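Local structure of aminopeptidase N (Francisella tularensis subsp. tularensis, 5DLL) at residues P375-S380 with T429-V434; I400-T405 with S446-W451; D649-V654 with G678-Y683. The protein probably acts as a zinc-dependent aminopeptidase of the M1 family, removing N-terminal residues, preferably alanine, from intracellular peptides. All blocks are in the same frame, centred on the assembly; numbering follows the deposited sequence.

Contact 1. Residues P375-S380 with T429-V434; sequences PIRPES and TCDDFV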
loop_
_atom_site.group_PDB
_atom_site.type_symbol
_atom_site.label_atom_id
_atom_site.label_comp_id
_atom_site.label_asym_id
_atom_site.label_seq_id
_atom_site.Cartn_x
_atom_site.Cartn_y
_atom_site.Cartn_z
ATOM N N PRO A 375 -11.875 -13.483 -5.250
ATOM C CA PRO A 375 -11.914 -12.458 -6.293
ATOM C C PRO A 375 -11.766 -11.068 -5.682
ATOM O O PRO A 375 -11.860 -10.918 -4.461
ATOM C CB PRO A 375 -13.312 -12.626 -6.921
ATOM C CG PRO A 375 -13.971 -13.772 -6.212
ATOM C CD PRO A 375 -13.228 -13.971 -4.928
ATOM N N ILE A 376 -11.543 -10.059 -6.517
ATOM C CA ILE A 376 -11.423 -8.683 -6.021
ATOM C C ILE A 376 -12.772 -8.150 -5.511
ATOM O O ILE A 376 -12.810 -7.255 -4.652
ATOM C CB ILE A 376 -10.783 -7.735 -7.066
ATOM C CG1 ILE A 376 -11.682 -7.555 -8.296
ATOM C CG2 ILE A 376 -9.406 -8.256 -7.465
ATOM C CD1 ILE A 376 -11.217 -6.467 -9.243
ATOM N N ARG A 377 -13.865 -8.700 -6.045
ATOM C CA ARG A 377 -15.200 -8.494 -5.484
ATOM C C ARG A 377 -15.768 -9.849 -5.043
ATOM O O ARG A 377 -16.374 -10.569 -5.850
ATOM C CB ARG A 377 -16.130 -7.820 -6.494
ATOM C CG ARG A 377 -17.500 -7.469 -5.925
ATOM C CD ARG A 377 -18.450 -6.987 -7.004
ATOM N NE ARG A 377 -18.584 -7.981 -8.065
ATOM C CZ ARG A 377 -19.044 -7.736 -9.290
ATOM N NH1 ARG A 377 -19.446 -6.515 -9.643
ATOM N NH2 ARG A 377 -19.100 -8.731 -10.171
ATOM N N PRO A 378 -15.559 -10.206 -3.758
ATOM C CA PRO A 378 -16.103 -11.451 -3.206
ATOM C C PRO A 378 -17.633 -11.494 -3.224
ATOM O O PRO A 378 -18.277 -10.446 -3.311
ATOM C CB PRO A 378 -15.590 -11.451 -1.759
ATOM C CG PRO A 378 -14.408 -10.547 -1.759
ATOM C CD PRO A 378 -14.718 -9.494 -2.776
ATOM N N GLU A 379 -18.192 -12.703 -3.155
ATOM C CA GLU A 379 -19.646 -12.901 -3.058
ATOM C C GLU A 379 -20.101 -13.106 -1.602
ATOM O O GLU A 379 -21.299 -13.264 -1.341
ATOM C CB GLU A 379 -20.090 -14.089 -3.934
ATOM C CG GLU A 379 -20.321 -13.741 -5.403
ATOM C CD GLU A 379 -21.652 -13.039 -5.654
ATOM O OE1 GLU A 379 -22.712 -13.615 -5.329
ATOM O OE2 GLU A 379 -21.643 -11.911 -6.190
ATOM N N SER A 380 -19.147 -13.100 -0.667
ATOM C CA SER A 380 -19.441 -13.285 0.749
ATOM C C SER A 380 -18.309 -12.778 1.629
ATOM O O SER A 380 -17.168 -12.670 1.177
ATOM C CB SER A 380 -19.657 -14.766 1.055
ATOM O OG SER A 380 -18.453 -15.495 0.879
ATOM N N THR A 429 -21.466 0.766 -7.738
ATOM C CA THR A 429 -20.812 -0.534 -7.853
ATOM C C THR A 429 -19.649 -0.537 -8.841
ATOM O O THR A 429 -19.482 0.393 -9.628
ATOM C CB THR A 429 -21.808 -1.631 -8.281
ATOM O OG1 THR A 429 -22.131 -1.485 -9.671
ATOM C CG2 THR A 429 -23.076 -1.557 -7.451
ATOM N N CYS A 430 -18.868 -1.614 -8.792
ATOM C CA CYS A 430 -17.769 -1.853 -9.724
ATOM C C CYS A 430 -18.267 -1.911 -11.173
ATOM O O CYS A 430 -17.546 -1.528 -12.097
ATOM C CB CYS A 430 -17.055 -3.169 -9.379
ATOM S SG CYS A 430 -16.138 -3.177 -7.812
ATOM N N ASP A 431 -19.491 -2.399 -11.367
ATOM C CA ASP A 431 -20.109 -2.432 -12.693
ATOM C C ASP A 431 -20.442 -1.033 -13.205
ATOM O O ASP A 431 -20.349 -0.778 -14.404
ATOM C CB ASP A 431 -21.361 -3.320 -12.701
ATOM C CG ASP A 431 -21.031 -4.795 -12.913
ATOM O OD1 ASP A 431 -19.997 -5.266 -12.385
ATOM O OD2 ASP A 431 -21.806 -5.481 -13.616
ATOM N N ASP A 432 -20.826 -0.127 -12.306
ATOM C CA ASP A 432 -21.097 1.267 -12.687
ATOM C C ASP A 432 -19.852 1.983 -13.240
ATOM O O ASP A 432 -19.962 2.828 -14.131
ATOM C CB ASP A 432 -21.674 2.059 -11.504
ATOM C CG ASP A 432 -23.071 1.599 -11.105
ATOM O OD1 ASP A 432 -23.931 1.427 -11.995
ATOM O OD2 ASP A 432 -23.313 1.425 -9.889
ATOM N N PHE A 433 -18.678 1.644 -12.709
ATOM C CA PHE A 433 -17.420 2.239 -13.157
ATOM C C PHE A 433 -17.067 1.764 -14.558
ATOM O O PHE A 433 -16.704 2.562 -15.420
ATOM C CB PHE A 433 -16.282 1.893 -12.186
ATOM C CG PHE A 433 -14.928 2.404 -12.619
ATOM C CD1 PHE A 433 -14.580 3.733 -12.431
ATOM C CD2 PHE A 433 -14.002 1.549 -13.212
ATOM C CE1 PHE A 433 -13.339 4.203 -12.830
ATOM C CE2 PHE A 433 -12.756 2.012 -13.607
ATOM C CZ PHE A 433 -12.423 3.341 -13.414
ATOM N N VAL A 434 -17.190 0.460 -14.777
ATOM C CA VAL A 434 -16.899 -0.141 -16.076
ATOM C C VAL A 434 -17.863 0.371 -17.150
ATOM O O VAL A 434 -17.460 0.581 -18.287
ATOM C CB VAL A 434 -16.963 -1.682 -16.006
ATOM C CG1 VAL A 434 -16.805 -2.299 -17.390
ATOM C CG2 VAL A 434 -15.891 -2.212 -15.064
#
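Arg-377 and Cys-430 mark the closest approach of the two backbones, their CA atoms still 8.3 Å apart, so side chains must bridge the gap. Residues 375-380 are irregular until Ser-380, whereas 430-434 form the first turn of a helix with Thr-429 as N-cap. Thr-429 and Asp-432 make a capping box: Asp-432 N donates to Thr-429 OG1 at 3.2 Å, and Thr-429 N returns a nearly straight bond to Asp-432 OD2 at 2.9 Å.

One salt bridge carries the polar contact. Arg-377 starts out extended, with CG anti to the backbone N (chi1 -175°), and bends at chi3, which delivers NH1 to Asp-431 OD1 at 3.1 Å. The oxygen lies close to the guanidinium plane, at the edge, but the nitrogen comes to it from above the carboxylate plane. The two flat groups are turned 38° against each other, and NH1 alone does the bonding, so this is a single-point bridge and not a two-pronged one. Cys-430 CB packs obliquely beside Arg-377 NH1, 4.1 Å away.

In the catalytic domain of this M1 peptidase, the pair joins the loop after helix 349-369 to the start of helix 430-439. Tyr-452 of helix 450-453 touches both Arg-377 and Cys-430, and Ser-329 and Leu-330 of helix 328-346, which also supplies zinc ligand Glu-332, pack against Cys-430.

Contact 2. Residues I400-T405 with S446-W451; sequences IRMIHT and SLFKRW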
loop_
_atom_site.group_PDB
_atom_site.type_symbol
_atom_site.label_atom_id
_atom_site.label_comp_id
_atom_site.label_asym_id
_atom_site.label_seq_id
_atom_site.Cartn_x
_atom_site.Cartn_y
_atom_site.Cartn_z
ATOM N N ILE A 400 -8.049 -1.680 -12.884
ATOM C CA ILE A 400 -8.305 -0.313 -13.330
ATOM C C ILE A 400 -7.239 0.140 -14.328
ATOM O O ILE A 400 -7.542 0.836 -15.299
ATOM C CB ILE A 400 -8.404 0.634 -12.120
ATOM C CG1 ILE A 400 -9.762 0.427 -11.441
ATOM C CG2 ILE A 400 -8.243 2.091 -12.532
ATOM C CD1 ILE A 400 -9.715 0.478 -9.934
ATOM N N ARG A 401 -5.999 -0.274 -14.086
ATOM C CA ARG A 401 -4.891 -0.017 -15.000
ATOM C C ARG A 401 -5.079 -0.715 -16.349
ATOM O O ARG A 401 -4.697 -0.179 -17.386
ATOM C CB ARG A 401 -3.573 -0.460 -14.357
ATOM C CG ARG A 401 -2.347 -0.247 -15.226
ATOM C CD ARG A 401 -1.073 -0.595 -14.475
ATOM N NE ARG A 401 -0.825 0.331 -13.373
ATOM C CZ ARG A 401 -0.357 1.568 -13.510
ATOM N NH1 ARG A 401 -0.081 2.070 -14.710
ATOM N NH2 ARG A 401 -0.170 2.320 -12.438
ATOM N N MET A 402 -5.659 -1.911 -16.330
ATOM C CA MET A 402 -5.943 -2.650 -17.562
ATOM C C MET A 402 -6.954 -1.942 -18.462
ATOM O O MET A 402 -6.932 -2.123 -19.679
ATOM C CB MET A 402 -6.442 -4.063 -17.247
ATOM C CG MET A 402 -5.342 -5.110 -17.211
ATOM S SD MET A 402 -5.919 -6.689 -16.569
ATOM C CE MET A 402 -7.162 -7.114 -17.778
ATOM N N ILE A 403 -7.842 -1.151 -17.863
ATOM C CA ILE A 403 -8.799 -0.348 -18.624
ATOM C C ILE A 403 -8.096 0.882 -19.197
ATOM O O ILE A 403 -8.400 1.316 -20.310
ATOM C CB ILE A 403 -10.002 0.094 -17.762
ATOM C CG1 ILE A 403 -10.725 -1.124 -17.169
ATOM C CG2 ILE A 403 -10.983 0.898 -18.600
ATOM C CD1 ILE A 403 -11.711 -0.787 -16.069
ATOM N N HIS A 404 -7.163 1.444 -18.432
ATOM C CA HIS A 404 -6.295 2.504 -18.932
ATOM C C HIS A 404 -5.522 2.031 -20.168
ATOM O O HIS A 404 -5.411 2.760 -21.151
ATOM C CB HIS A 404 -5.317 2.957 -17.843
ATOM C CG HIS A 404 -4.485 4.137 -18.235
ATOM N ND1 HIS A 404 -3.371 4.029 -19.040
ATOM C CD2 HIS A 404 -4.607 5.451 -17.938
ATOM C CE1 HIS A 404 -2.844 5.225 -19.222
ATOM N NE2 HIS A 404 -3.573 6.105 -18.562
ATOM N N THR A 405 -4.994 0.809 -20.105
ATOM C CA THR A 405 -4.246 0.206 -21.214
ATOM C C THR A 405 -5.122 0.032 -22.462
ATOM O O THR A 405 -4.684 0.312 -23.578
ATOM C CB THR A 405 -3.661 -1.167 -20.803
ATOM O OG1 THR A 405 -2.884 -1.019 -19.609
ATOM C CG2 THR A 405 -2.774 -1.744 -21.891
ATOM N N SER A 446 -18.294 -6.116 -21.533
ATOM C CA SER A 446 -19.089 -7.130 -20.837
ATOM C C SER A 446 -18.216 -8.289 -20.360
ATOM O O SER A 446 -18.384 -8.774 -19.241
ATOM C CB SER A 446 -20.222 -7.652 -21.728
ATOM O OG SER A 446 -21.300 -6.733 -21.759
ATOM N N LEU A 447 -17.290 -8.725 -21.214
ATOM C CA LEU A 447 -16.379 -9.825 -20.891
ATOM C C LEU A 447 -15.330 -9.398 -19.870
ATOM O O LEU A 447 -14.846 -10.209 -19.079
ATOM C CB LEU A 447 -15.677 -10.333 -22.155
ATOM C CG LEU A 447 -14.995 -11.702 -22.037
ATOM C CD1 LEU A 447 -16.022 -12.832 -22.041
ATOM C CD2 LEU A 447 -13.988 -11.888 -23.158
ATOM N N PHE A 448 -14.968 -8.121 -19.902
ATOM C CA PHE A 448 -14.012 -7.583 -18.950
ATOM C C PHE A 448 -14.542 -7.624 -17.509
ATOM O O PHE A 448 -13.767 -7.811 -16.571
ATOM C CB PHE A 448 -13.646 -6.154 -19.338
ATOM C CG PHE A 448 -12.562 -5.565 -18.496
ATOM C CD1 PHE A 448 -11.236 -5.851 -18.763
ATOM C CD2 PHE A 448 -12.867 -4.736 -17.429
ATOM C CE1 PHE A 448 -10.228 -5.314 -17.986
ATOM C CE2 PHE A 448 -11.863 -4.196 -16.646
ATOM C CZ PHE A 448 -10.542 -4.486 -16.927
ATOM N N LYS A 449 -15.856 -7.455 -17.337
ATOM C CA LYS A 449 -16.493 -7.503 -16.007
ATOM C C LYS A 449 -16.232 -8.804 -15.243
ATOM O O LYS A 449 -16.257 -8.823 -14.009
ATOM C CB LYS A 449 -18.003 -7.265 -16.124
ATOM C CG LYS A 449 -18.356 -5.806 -16.345
ATOM C CD LYS A 449 -19.816 -5.613 -16.704
ATOM C CE LYS A 449 -20.111 -4.148 -16.968
ATOM N NZ LYS A 449 -21.495 -3.938 -17.462
ATOM N N ARG A 450 -15.978 -9.879 -15.988
ATOM C CA ARG A 450 -15.630 -11.187 -15.428
ATOM C C ARG A 450 -14.363 -11.172 -14.541
ATOM O O ARG A 450 -14.165 -12.086 -13.738
ATOM C CB ARG A 450 -15.487 -12.198 -16.579
ATOM C CG ARG A 450 -15.205 -13.643 -16.191
ATOM C CD ARG A 450 -16.235 -14.212 -15.230
ATOM N NE ARG A 450 -15.884 -15.569 -14.810
ATOM C CZ ARG A 450 -16.417 -16.202 -13.767
ATOM N NH1 ARG A 450 -17.342 -15.611 -13.013
ATOM N NH2 ARG A 450 -16.020 -17.439 -13.475
ATOM N N TRP A 451 -13.518 -10.145 -14.682
ATOM C CA TRP A 451 -12.360 -9.944 -13.787
ATOM C C TRP A 451 -12.753 -9.746 -12.313
ATOM O O TRP A 451 -12.015 -10.144 -11.406
ATOM C CB TRP A 451 -11.522 -8.736 -14.234
ATOM C CG TRP A 451 -10.543 -9.024 -15.336
ATOM C CD1 TRP A 451 -10.660 -8.677 -16.652
ATOM C CD2 TRP A 451 -9.284 -9.700 -15.210
ATOM N NE1 TRP A 451 -9.559 -9.104 -17.354
ATOM C CE2 TRP A 451 -8.699 -9.735 -16.494
ATOM C CE3 TRP A 451 -8.598 -10.288 -14.139
ATOM C CZ2 TRP A 451 -7.457 -10.335 -16.737
ATOM C CZ3 TRP A 451 -7.362 -10.881 -14.380
ATOM C CH2 TRP A 451 -6.806 -10.899 -15.670
#
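Met-402, Ile-403, Phe-448 and Trp-451 interlock in a buried contact built around a Met-aromatic interaction, within the largely helical part of the M1 catalytic domain. It joins the long helix 390-423 to the turn that leads into helix 450-453, and no hydrogen bond crosses between the segments. The nearest CA pair, Ile-403 and Phe-448, is 8.9 Å apart, a gap bridged by side chains.

The main bump is the far end of the Phe-448 ring. With CG anti to the backbone N (chi1 -174°), this ring reaches out to the helix and enters the notch between two consecutive residues. The wall at CE2 and CZ is Ile-403, which lays both CG1 and CD1 against these two ring atoms, with Ile-403 CD1 3.5 Å from Phe-448 CE2. The wall at CE1 is Met-402, through CB, 4.1 Å from Phe-448 CE1, and through the methyl CE. Ile-403 CG1 and Met-402 CE both meet the ring obliquely.

A second bump, the Met-402 thioether, fills the angle between the two aromatic groups. The chain bends at chi3 (62°), which turns CE back toward the aromatic pair, although the exact position of this methyl is doubtful because it comes implausibly near the indole. Trp-451 in turn places CD1 3.5 Å above the plane of the Phe-448 ring, toward its rim. Met-437 of helix 430-439 packs on Ile-403, and Pro-543 on Met-402.

The polar edge of the indole is satisfied by a backbone carbonyl, Trp-451 NE1 donating to His-494 O. Over one face of the same indole sits Met-402 SD, 4.3 Å from the centroid of the Trp-451 six-membered ring and 26° off its normal.

Contact 3. Residues D649-V654 with G678-Y683; sequences DDWLAV and GVCLSY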
loop_
_atom_site.group_PDB
_atom_site.type_symbol
_atom_site.label_atom_id
_atom_site.label_comp_id
_atom_site.label_asym_id
_atom_site.label_seq_id
_atom_site.Cartn_x
_atom_site.Cartn_y
_atom_site.Cartn_z
ATOM N N ASP A 649 36.500 -1.820 -12.616
ATOM C CA ASP A 649 36.837 -0.465 -13.066
ATOM C C ASP A 649 35.584 0.334 -13.408
ATOM O O ASP A 649 35.531 1.545 -13.171
ATOM C CB ASP A 649 37.762 -0.506 -14.291
ATOM C CG ASP A 649 39.145 -1.066 -13.975
ATOM O OD1 ASP A 649 39.573 -1.031 -12.801
ATOM O OD2 ASP A 649 39.812 -1.543 -14.916
ATOM N N ASP A 650 34.584 -0.349 -13.964
ATOM C CA ASP A 650 33.324 0.285 -14.359
ATOM C C ASP A 650 32.522 0.742 -13.140
ATOM O O ASP A 650 31.990 1.854 -13.128
ATOM C CB ASP A 650 32.459 -0.669 -15.195
ATOM C CG ASP A 650 33.184 -1.213 -16.417
ATOM O OD1 ASP A 650 34.288 -1.778 -16.254
ATOM O OD2 ASP A 650 32.634 -1.090 -17.536
ATOM N N TRP A 651 32.432 -0.123 -12.127
ATOM C CA TRP A 651 31.730 0.209 -10.881
ATOM C C TRP A 651 32.349 1.448 -10.239
ATOM O O TRP A 651 31.637 2.336 -9.777
ATOM C CB TRP A 651 31.768 -0.963 -9.877
ATOM C CG TRP A 651 31.143 -2.239 -10.375
ATOM C CD1 TRP A 651 31.751 -3.458 -10.497
ATOM C CD2 TRP A 651 29.800 -2.417 -10.823
ATOM N NE1 TRP A 651 30.867 -4.385 -10.995
ATOM C CE2 TRP A 651 29.661 -3.772 -11.207
ATOM C CE3 TRP A 651 28.696 -1.566 -10.936
ATOM C CZ2 TRP A 651 28.462 -4.292 -11.693
ATOM C CZ3 TRP A 651 27.505 -2.082 -11.420
ATOM C CH2 TRP A 651 27.399 -3.430 -11.794
ATOM N N LEU A 652 33.680 1.490 -10.218
ATOM C CA LEU A 652 34.430 2.623 -9.673
ATOM C C LEU A 652 34.188 3.915 -10.458
ATOM O O LEU A 652 34.024 4.985 -9.866
ATOM C CB LEU A 652 35.929 2.302 -9.662
ATOM C CG LEU A 652 36.885 3.427 -9.253
ATOM C CD1 LEU A 652 36.537 3.978 -7.879
ATOM C CD2 LEU A 652 38.320 2.931 -9.283
ATOM N N ALA A 653 34.181 3.808 -11.785
ATOM C CA ALA A 653 34.004 4.970 -12.662
ATOM C C ALA A 653 32.624 5.598 -12.486
ATOM O O ALA A 653 32.497 6.802 -12.230
ATOM C CB ALA A 653 34.217 4.569 -14.117
ATOM N N VAL A 654 31.596 4.766 -12.609
ATOM C CA VAL A 654 30.218 5.219 -12.468
ATOM C C VAL A 654 29.931 5.694 -11.039
ATOM O O VAL A 654 29.137 6.610 -10.844
ATOM C CB VAL A 654 29.210 4.129 -12.890
ATOM C CG1 VAL A 654 27.781 4.601 -12.668
ATOM C CG2 VAL A 654 29.406 3.760 -14.355
ATOM N N GLY A 678 24.859 3.876 -4.963
ATOM C CA GLY A 678 24.788 2.821 -3.954
ATOM C C GLY A 678 24.948 1.421 -4.520
ATOM O O GLY A 678 25.626 0.581 -3.920
ATOM N N VAL A 679 24.320 1.162 -5.666
ATOM C CA VAL A 679 24.461 -0.131 -6.346
ATOM C C VAL A 679 25.920 -0.375 -6.714
ATOM O O VAL A 679 26.444 -1.469 -6.503
ATOM C CB VAL A 679 23.595 -0.217 -7.620
ATOM C CG1 VAL A 679 23.925 -1.474 -8.426
ATOM C CG2 VAL A 679 22.119 -0.194 -7.251
ATOM N N CYS A 680 26.567 0.648 -7.264
ATOM C CA CYS A 680 27.993 0.581 -7.578
ATOM C C CYS A 680 28.815 0.209 -6.350
ATOM O O CYS A 680 29.634 -0.703 -6.404
ATOM C CB CYS A 680 28.489 1.918 -8.138
ATOM S SG CYS A 680 27.859 2.306 -9.784
ATOM N N LEU A 681 28.571 0.908 -5.244
ATOM C CA LEU A 681 29.328 0.696 -4.007
ATOM C C LEU A 681 29.147 -0.704 -3.403
ATOM O O LEU A 681 30.051 -1.198 -2.727
ATOM C CB LEU A 681 28.968 1.768 -2.967
ATOM C CG LEU A 681 29.756 1.748 -1.648
ATOM C CD1 LEU A 681 31.257 1.840 -1.891
ATOM C CD2 LEU A 681 29.286 2.869 -0.733
ATOM N N SER A 682 27.996 -1.336 -3.640
ATOM C CA SER A 682 27.755 -2.698 -3.147
ATOM C C SER A 682 28.587 -3.706 -3.930
ATOM O O SER A 682 29.096 -4.665 -3.355
ATOM C CB SER A 682 26.260 -3.078 -3.193
ATOM O OG SER A 682 25.874 -3.633 -4.443
ATOM N N TYR A 683 28.730 -3.480 -5.235
ATOM C CA TYR A 683 29.573 -4.340 -6.066
ATOM C C TYR A 683 31.064 -4.173 -5.765
ATOM O O TYR A 683 31.840 -5.106 -5.951
ATOM C CB TYR A 683 29.310 -4.092 -7.548
ATOM C CG TYR A 683 28.106 -4.828 -8.074
ATOM C CD1 TYR A 683 28.195 -6.172 -8.436
ATOM C CD2 TYR A 683 26.879 -4.186 -8.215
ATOM C CE1 TYR A 683 27.092 -6.853 -8.925
ATOM C CE2 TYR A 683 25.773 -4.856 -8.704
ATOM C CZ TYR A 683 25.884 -6.189 -9.058
ATOM O OH TYR A 683 24.783 -6.859 -9.541
#
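Trp-651 and Tyr-683 lie face on face in an offset stack, the indole six-membered ring and the phenol having centroids 4.1 Å apart and planes only 2° from parallel. The overlap extends past the phenol: Tyr-683 CB stands over the indole five-membered ring, 3.6 Å from its centroid and 6° off the normal, a CH-pi contact. One face of the indole is thus met by both the ring and the methylene of the same tyrosine.

Cys-680 lies beside the stack; its SG meets the indole at the edge, a sulfur-aromatic contact, 4.1 Å from Trp-651 CE3. The same sulfur touches Val-654 CG1, while Cys-680 CB rests 3.6 Å from the backbone oxygen Trp-651 O. That backbone contact reflects a tight approach, the CA atoms of Trp-651 and Cys-680 being 5.0 Å apart. Within its own helix, the Tyr-683 ring has Val-679 CG1 in plane at its edge.

These residues join helices 648-658 and 668-685 of a C-terminal helical domain of ARM-repeat type. The two segments run roughly antiparallel, at 145°, with axes 8.7 Å apart at closest approach.

Farther out, backbone carbonyls hold the polar ends of both rings: Trp-651 NE1 donates to Leu-643 O, and Tyr-683 OH is hydrogen-bonded to Leu-612 O. Phe-594 and Leu-598 of helix 588-598 pack against Trp-651.

How the contacts relate
Contacts 1 and 2 are neighbours in the catalytic domain, with centres 12 Å apart and segments that alternate along the chain. They touch directly: Phe-433 CE2 is 3.9 Å from Ile-403 CD1, and Asp-431 OD2 is 3.7 Å from Lys-449 CD, so helix 430-439 takes part in both surroundings. Contact 1 is the nearer to the metal, the side chain of Cys-430 being about 10 Å from that of Glu-332, which binds zinc with His-309 and His-313. Contact 3 belongs to the C-terminal helical domain, its centre 48 Å from that of contact 1 and 43 Å from that of contact 2, and touches neither.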